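Local coordinates for synaptonemal complex protein 2 (Mus musculus, PDB 5IWZ), which is a major component of the axial and lateral elements of synaptonemal complexes, takes part in their assembly, and is required for normal meiotic chromosome synapsis and fertility, at residues Ile83-Leu86 / Gln92-Ile95; Cys170-Ala175 / Tyr216-Gly221; Gln342-Glu347 / Asn385-Val390. All blocks are in the same frame, centred on the assembly; numbering follows the deposited sequence.

Interaction 1: residues Ile83-Leu86 / Gln92-Ile95; sequences IFIL and QTMI
Ile85 reaches from its strand to the helix that follows, and its CD1 methyl touches both Thr93 and Met94. The setting is a beta hairpin within a small three-stranded mixed sheet of the armadillo-repeat-like domain. Strand 83-85 pairs antiparallel with strand 88-89, and the chain then passes directly into helix 90-97, which packs back against strand 83-85. The contact is apolar and buried. CD1 of Ile85 lies 3.9 Å from CG of Met94 and 4.1 Å from CB of Thr93. The Ile85 and Met94 side chains meet at about a right angle. The isoleucine methyl touches Met94 at CG, one atom before the sulfur. The Ile85 side chain is extended past CG1 (chi2 174°), which carries CD1 across to the helix. On the helix, Thr93 turns its CG2 methyl as well as its CB to Ile85, with CG2 4.2 Å from Ile85 CD1. The hydroxyl takes no part in this apolar meeting. Thr93 OG1 is hydrogen-bonded to the backbone O of Ala89, one turn earlier, which satisfies a polar atom in a buried place. Farther out, Ile83 points its side chain to the same side as Ile85, as expected two residues along a strand, while Phe84 between them points away. Ile83 and Met94 both touch Phe49 of helix 49-63, so that helix borders the same apolar cluster. Ile83 and Ile85 also rest on Cys45 of strand 43-45. That strand runs parallel to strand 83-85 and bonds to it through the backbone of Phe84, with Ile43 and Cys45. On the hairpin side, the backbone of Ile83 is hydrogen-bonded to Gly90. The bend of Met94 at its last torsion (chi3 -69°) swings CE to the Ile83 side, a loose approach with CE 4.8 Å from Ile83 CD1.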
# COMPACT_ATOMS: atom_id res chain seq x y z
N ILE A 83 -28.15 -1.27 1.96
CA ILE A 83 -28.78 -1.59 0.68
C ILE A 83 -29.54 -2.89 0.83
O ILE A 83 -29.06 -3.83 1.47
CB ILE A 83 -27.71 -1.67 -0.43
CG1 ILE A 83 -27.19 -0.26 -0.74
CG2 ILE A 83 -28.26 -2.34 -1.67
CD1 ILE A 83 -26.05 -0.24 -1.73
N PHE A 84 -30.73 -2.95 0.24
CA PHE A 84 -31.55 -4.14 0.20
C PHE A 84 -32.05 -4.31 -1.22
O PHE A 84 -32.35 -3.33 -1.90
CB PHE A 84 -32.72 -4.07 1.21
CG PHE A 84 -32.26 -3.98 2.64
CD1 PHE A 84 -32.13 -5.13 3.41
CD2 PHE A 84 -31.94 -2.76 3.22
CE1 PHE A 84 -31.68 -5.06 4.73
CE2 PHE A 84 -31.50 -2.68 4.54
CZ PHE A 84 -31.37 -3.83 5.30
N ILE A 85 -32.06 -5.55 -1.69
CA ILE A 85 -32.54 -5.89 -3.03
C ILE A 85 -33.63 -6.94 -2.86
O ILE A 85 -33.35 -8.04 -2.36
CB ILE A 85 -31.41 -6.40 -3.93
CG1 ILE A 85 -30.28 -5.37 -4.00
CG2 ILE A 85 -31.93 -6.71 -5.33
CD1 ILE A 85 -29.05 -5.85 -4.77
N LEU A 86 -34.85 -6.60 -3.26
CA LEU A 86 -36.03 -7.46 -3.10
C LEU A 86 -36.10 -8.03 -1.68
O LEU A 86 -36.33 -9.22 -1.47
CB LEU A 86 -36.04 -8.57 -4.15
CG LEU A 86 -36.08 -8.03 -5.58
CD1 LEU A 86 -36.13 -9.16 -6.59
CD2 LEU A 86 -37.24 -7.06 -5.77
N GLN A 92 -24.95 -9.08 0.04
CA GLN A 92 -24.91 -10.53 -0.17
C GLN A 92 -25.58 -10.92 -1.47
O GLN A 92 -25.14 -11.86 -2.15
CB GLN A 92 -25.55 -11.26 1.01
CG GLN A 92 -24.53 -11.81 1.98
CD GLN A 92 -23.62 -12.86 1.35
OE1 GLN A 92 -22.40 -12.83 1.52
NE2 GLN A 92 -24.22 -13.79 0.60
N THR A 93 -26.64 -10.21 -1.85
CA THR A 93 -27.26 -10.45 -3.16
C THR A 93 -26.31 -10.11 -4.29
O THR A 93 -26.24 -10.82 -5.30
CB THR A 93 -28.55 -9.64 -3.28
OG1 THR A 93 -29.38 -9.92 -2.16
CG2 THR A 93 -29.27 -10.02 -4.56
N MET A 94 -25.56 -9.01 -4.17
CA MET A 94 -24.62 -8.67 -5.23
C MET A 94 -23.48 -9.67 -5.28
O MET A 94 -23.00 -10.01 -6.37
CB MET A 94 -24.11 -7.24 -5.05
CG MET A 94 -25.18 -6.21 -5.40
SD MET A 94 -24.57 -4.51 -5.54
CE MET A 94 -24.18 -4.15 -3.84
N ILE A 95 -23.03 -10.16 -4.12
CA ILE A 95 -22.04 -11.23 -4.10
C ILE A 95 -22.57 -12.45 -4.83
O ILE A 95 -21.87 -13.04 -5.66
CB ILE A 95 -21.63 -11.58 -2.66
CG1 ILE A 95 -20.81 -10.46 -2.05
CG2 ILE A 95 -20.84 -12.87 -2.62
CD1 ILE A 95 -20.67 -10.63 -0.57

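Interaction 2: residues Cys170-Ala175 / Tyr216-Gly221; sequences CIQQEA and YELQVG
Gln173 lays its flat amide over the carboxylate of Glu217. The two planes are only 9° apart, and CD of Gln173 is 3.8 Å from CD of Glu217. The groups are stacked, with no hydrogen bond between them. Gln173 runs out extended, with CG anti to the carbonyl carbon (chi1 -72°), and Glu217 meets it with CG anti to the backbone N. The amide NE2 bonds to Asp215 OD2, just before helix 216-229, which also accepts a hydrogen bond from the backbone N of Leu218. Gln173 CG packs against Leu218 CD2 at 3.6 Å. The other leucine methyl, CD1, lies 3.7 Å from Gln172 OE1; Gln172 NE2 is held by the backbone O of Leu161. A water donates to Gln173 O at 2.6 Å and to Glu217 OE2 at 3.0 Å. The two short helix segments are near-parallel, 10.0 Å apart at 31°, consistent with an armadillo-like solenoid. With an alanine here, Asp215 would probably lose a donor and the Glu217 carboxylate the cover on one face. The neutral amide is likely to lie against the carboxylate without adding negative charge beside Asp215.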
# COMPACT_ATOMS: atom_id res chain seq x y z
N CYS A 170 3.85 3.24 -4.54
CA CYS A 170 2.75 3.51 -3.61
C CYS A 170 1.54 2.62 -3.89
O CYS A 170 0.79 2.28 -2.96
CB CYS A 170 2.31 4.98 -3.69
SG CYS A 170 3.57 6.20 -3.22
N ILE A 171 1.31 2.28 -5.15
CA ILE A 171 0.22 1.36 -5.46
C ILE A 171 0.55 -0.04 -4.98
O ILE A 171 -0.27 -0.73 -4.37
CB ILE A 171 -0.07 1.40 -6.97
CG1 ILE A 171 -0.61 2.78 -7.36
CG2 ILE A 171 -1.03 0.27 -7.37
CD1 ILE A 171 -0.74 2.95 -8.84
N GLN A 172 1.78 -0.48 -5.22
CA GLN A 172 2.18 -1.78 -4.72
C GLN A 172 2.10 -1.83 -3.20
O GLN A 172 1.63 -2.82 -2.64
CB GLN A 172 3.59 -2.13 -5.21
CG GLN A 172 3.67 -2.19 -6.73
CD GLN A 172 5.09 -2.30 -7.22
OE1 GLN A 172 6.00 -1.74 -6.63
NE2 GLN A 172 5.29 -3.02 -8.33
N GLN A 173 2.53 -0.75 -2.52
CA GLN A 173 2.48 -0.75 -1.05
C GLN A 173 1.05 -0.88 -0.55
O GLN A 173 0.78 -1.60 0.42
CB GLN A 173 3.14 0.52 -0.49
CG GLN A 173 4.66 0.56 -0.63
CD GLN A 173 5.29 1.91 -0.24
OE1 GLN A 173 4.58 2.90 -0.00
NE2 GLN A 173 6.62 1.94 -0.18
N GLU A 174 0.12 -0.17 -1.19
CA GLU A 174 -1.29 -0.25 -0.80
C GLU A 174 -1.85 -1.65 -1.03
O GLU A 174 -2.55 -2.20 -0.17
CB GLU A 174 -2.07 0.81 -1.60
CG GLU A 174 -3.58 0.64 -1.57
CD GLU A 174 -4.14 0.80 -0.17
OE1 GLU A 174 -3.44 1.36 0.70
OE2 GLU A 174 -5.29 0.34 0.06
N ALA A 175 -1.55 -2.25 -2.19
CA ALA A 175 -2.08 -3.58 -2.49
C ALA A 175 -1.47 -4.64 -1.59
O ALA A 175 -2.17 -5.52 -1.07
CB ALA A 175 -1.82 -3.92 -3.95
N TYR A 216 12.24 -0.55 1.37
CA TYR A 216 12.26 -1.41 2.55
C TYR A 216 10.85 -1.86 2.94
O TYR A 216 10.64 -3.02 3.33
CB TYR A 216 12.94 -0.69 3.72
CG TYR A 216 13.07 -1.60 4.90
CD1 TYR A 216 12.11 -1.61 5.90
CD2 TYR A 216 14.10 -2.53 4.97
CE1 TYR A 216 12.22 -2.47 6.96
CE2 TYR A 216 14.19 -3.40 6.00
CZ TYR A 216 13.24 -3.37 6.99
OH TYR A 216 13.32 -4.22 8.04
N GLU A 217 9.86 -0.96 2.85
CA GLU A 217 8.49 -1.33 3.22
C GLU A 217 7.96 -2.46 2.33
O GLU A 217 7.30 -3.39 2.81
CB GLU A 217 7.56 -0.12 3.13
CG GLU A 217 6.07 -0.49 3.30
CD GLU A 217 5.13 0.72 3.37
OE1 GLU A 217 5.57 1.84 3.70
OE2 GLU A 217 3.91 0.55 3.11
N LEU A 218 8.23 -2.40 1.04
CA LEU A 218 7.82 -3.48 0.16
C LEU A 218 8.59 -4.76 0.45
O LEU A 218 8.02 -5.85 0.38
CB LEU A 218 7.98 -3.05 -1.30
CG LEU A 218 6.93 -2.06 -1.82
CD1 LEU A 218 7.35 -1.60 -3.19
CD2 LEU A 218 5.49 -2.69 -1.88
N GLN A 219 9.88 -4.64 0.81
CA GLN A 219 10.65 -5.83 1.16
C GLN A 219 10.01 -6.56 2.34
O GLN A 219 9.86 -7.79 2.31
CB GLN A 219 12.10 -5.47 1.50
CG GLN A 219 13.02 -5.18 0.31
CD GLN A 219 14.49 -4.97 0.73
OE1 GLN A 219 14.77 -4.23 1.66
NE2 GLN A 219 15.42 -5.65 0.05
N VAL A 220 9.62 -5.82 3.37
CA VAL A 220 9.02 -6.45 4.55
C VAL A 220 7.68 -7.07 4.19
O VAL A 220 7.38 -8.21 4.58
CB VAL A 220 8.85 -5.43 5.69
CG1 VAL A 220 8.22 -6.12 6.92
CG2 VAL A 220 10.17 -4.78 6.04
N GLY A 221 6.83 -6.33 3.46
CA GLY A 221 5.52 -6.86 3.12
C GLY A 221 5.58 -8.13 2.29
O GLY A 221 4.75 -9.03 2.45
O HOH W 1 2.85 -2.00 2.02

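Interaction 3: residues Gln342-Glu347 / Asn385-Val390; sequences QMYNIE and NVTKKV
Tyr344 has its CG set between the backbone N and the carbonyl carbon (chi1 71°), and this turns the ring off the strand toward the helix. Thr387 meets it from the opposite direction, with CG2 anti to the backbone N and OG1 beside that N (chi1 -57°). The methyl comes down over one face of the ring. CG2 of Thr387 stands 3.6 Å from the centroid of the Tyr344 ring, a CH-pi contact. It is offset toward the rim, and its shortest approach is to Tyr344 CZ at 3.4 Å. Beyond the ring, Tyr344 OH reaches the helix backbone, 3.5 Å from Lys388 CA.

The pairing closes helix 383-390 over strand 341-349 in the Spt16M-like domain, which is related to PH domains. Val386 of the helix touches Tyr282 and Phe284 of strand 281-285, so the helix meets both sheets, consistent with the C-terminal helix of PH-like domains. The strand and helix segments run almost antiparallel, at 173°. A classic beta bulge, with Gln342 and Met343 both facing Thr358, lies just before Tyr344. The Tyr344 ring also rests on Leu355 and Leu357 of strand 352-359.

Ile346, two residues along the strand, lies alongside Thr387 and points the other way, with CD1 4.1 Å from Thr387 OG1. That hydroxyl is engaged along its own helix, hydrogen-bonded to the backbone O of Ile383.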
# COMPACT_ATOMS: atom_id res chain seq x y z
N GLN A 342 12.48 19.94 -0.43
CA GLN A 342 12.90 21.17 -1.11
C GLN A 342 14.40 21.18 -1.37
O GLN A 342 14.85 21.54 -2.47
CB GLN A 342 12.48 22.38 -0.28
CG GLN A 342 12.62 23.70 -1.05
CD GLN A 342 12.13 24.88 -0.24
OE1 GLN A 342 12.70 25.19 0.80
NE2 GLN A 342 11.08 25.53 -0.70
N MET A 343 15.21 20.84 -0.37
CA MET A 343 16.64 20.60 -0.56
C MET A 343 17.19 20.01 0.72
O MET A 343 16.51 19.94 1.75
CB MET A 343 17.42 21.87 -0.98
CG MET A 343 17.54 23.00 0.02
SD MET A 343 18.52 24.42 -0.65
CE MET A 343 17.50 24.92 -2.04
N TYR A 344 18.44 19.56 0.65
CA TYR A 344 19.11 19.01 1.82
C TYR A 344 20.57 19.43 1.82
O TYR A 344 21.13 19.81 0.80
CB TYR A 344 19.00 17.49 1.87
CG TYR A 344 19.82 16.73 0.84
CD1 TYR A 344 21.13 16.33 1.11
CD2 TYR A 344 19.26 16.38 -0.38
CE1 TYR A 344 21.86 15.61 0.16
CE2 TYR A 344 19.96 15.66 -1.32
CZ TYR A 344 21.27 15.28 -1.05
OH TYR A 344 21.97 14.56 -2.02
N ASN A 345 21.18 19.31 2.99
CA ASN A 345 22.63 19.44 3.07
C ASN A 345 23.17 18.46 4.09
O ASN A 345 22.44 17.92 4.93
CB ASN A 345 23.06 20.88 3.40
CG ASN A 345 22.79 21.26 4.82
OD1 ASN A 345 23.63 21.05 5.71
ND2 ASN A 345 21.62 21.86 5.06
N ILE A 346 24.48 18.22 4.00
CA ILE A 346 25.20 17.30 4.87
C ILE A 346 26.43 18.03 5.39
O ILE A 346 27.16 18.65 4.61
CB ILE A 346 25.61 16.01 4.12
CG1 ILE A 346 24.36 15.28 3.62
CG2 ILE A 346 26.50 15.08 5.01
CD1 ILE A 346 24.66 14.17 2.63
N GLU A 347 26.63 18.00 6.71
CA GLU A 347 27.73 18.70 7.36
C GLU A 347 28.32 17.79 8.42
O GLU A 347 27.61 17.00 9.05
CB GLU A 347 27.26 20.03 8.01
CG GLU A 347 25.96 19.91 8.81
CD GLU A 347 25.46 21.25 9.39
OE1 GLU A 347 26.12 21.78 10.31
OE2 GLU A 347 24.41 21.75 8.92
N ASN A 385 27.04 9.95 -0.57
CA ASN A 385 26.82 9.26 -1.84
C ASN A 385 25.51 8.48 -1.86
O ASN A 385 24.87 8.39 -2.92
CB ASN A 385 28.01 8.37 -2.18
CG ASN A 385 29.24 9.18 -2.56
OD1 ASN A 385 30.35 8.84 -2.18
ND2 ASN A 385 29.03 10.27 -3.30
N VAL A 386 25.07 7.93 -0.73
CA VAL A 386 23.77 7.27 -0.71
C VAL A 386 22.63 8.29 -0.87
O VAL A 386 21.67 8.05 -1.61
CB VAL A 386 23.60 6.44 0.57
CG1 VAL A 386 22.20 5.85 0.61
CG2 VAL A 386 24.63 5.32 0.62
N THR A 387 22.71 9.43 -0.19
CA THR A 387 21.58 10.37 -0.23
C THR A 387 21.32 10.86 -1.65
O THR A 387 20.16 11.04 -2.04
CB THR A 387 21.80 11.54 0.72
OG1 THR A 387 22.00 11.06 2.05
CG2 THR A 387 20.55 12.44 0.75
N LYS A 388 22.37 11.02 -2.46
CA LYS A 388 22.16 11.54 -3.81
C LYS A 388 21.53 10.51 -4.74
O LYS A 388 21.03 10.89 -5.80
CB LYS A 388 23.48 12.06 -4.39
CG LYS A 388 24.43 10.99 -4.85
CD LYS A 388 25.88 11.46 -4.75
CE LYS A 388 26.17 12.64 -5.66
NZ LYS A 388 27.59 13.08 -5.48
N LYS A 389 21.49 9.23 -4.33
CA LYS A 389 20.77 8.21 -5.09
C LYS A 389 19.26 8.28 -4.87
O LYS A 389 18.49 7.85 -5.74
CB LYS A 389 21.27 6.81 -4.71
CG LYS A 389 22.77 6.57 -4.92
CD LYS A 389 23.15 5.12 -4.63
CE LYS A 389 24.49 4.99 -3.91
NZ LYS A 389 25.68 5.31 -4.75
N VAL A 390 18.79 8.79 -3.73
CA VAL A 390 17.35 8.89 -3.49
C VAL A 390 16.83 10.30 -3.73
O VAL A 390 15.73 10.47 -4.27
CB VAL A 390 16.98 8.38 -2.08
CG1 VAL A 390 17.52 6.97 -1.88
CG2 VAL A 390 17.50 9.28 -0.99

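Overall arrangement
The three contacts follow one another along the chain and do not touch. Interaction 1, within the armadillo-repeat-like domain, lies on a short hairpin and the helix after it. Interaction 2 joins two helices close to the centre of the structure; the centres of interactions 1 and 2 are about 34 Å apart. Interaction 3 belongs to the Spt16M-like domain, where a helix covers a five-stranded antiparallel sheet. Its centre is about 23 Å from that of interaction 2 but about 54 Å from that of interaction 1. The chain thus runs from a helical array into a beta domain that sits against it, with Tyr216 bonded to Asn312. Together they form the N-terminal part of a much longer protein.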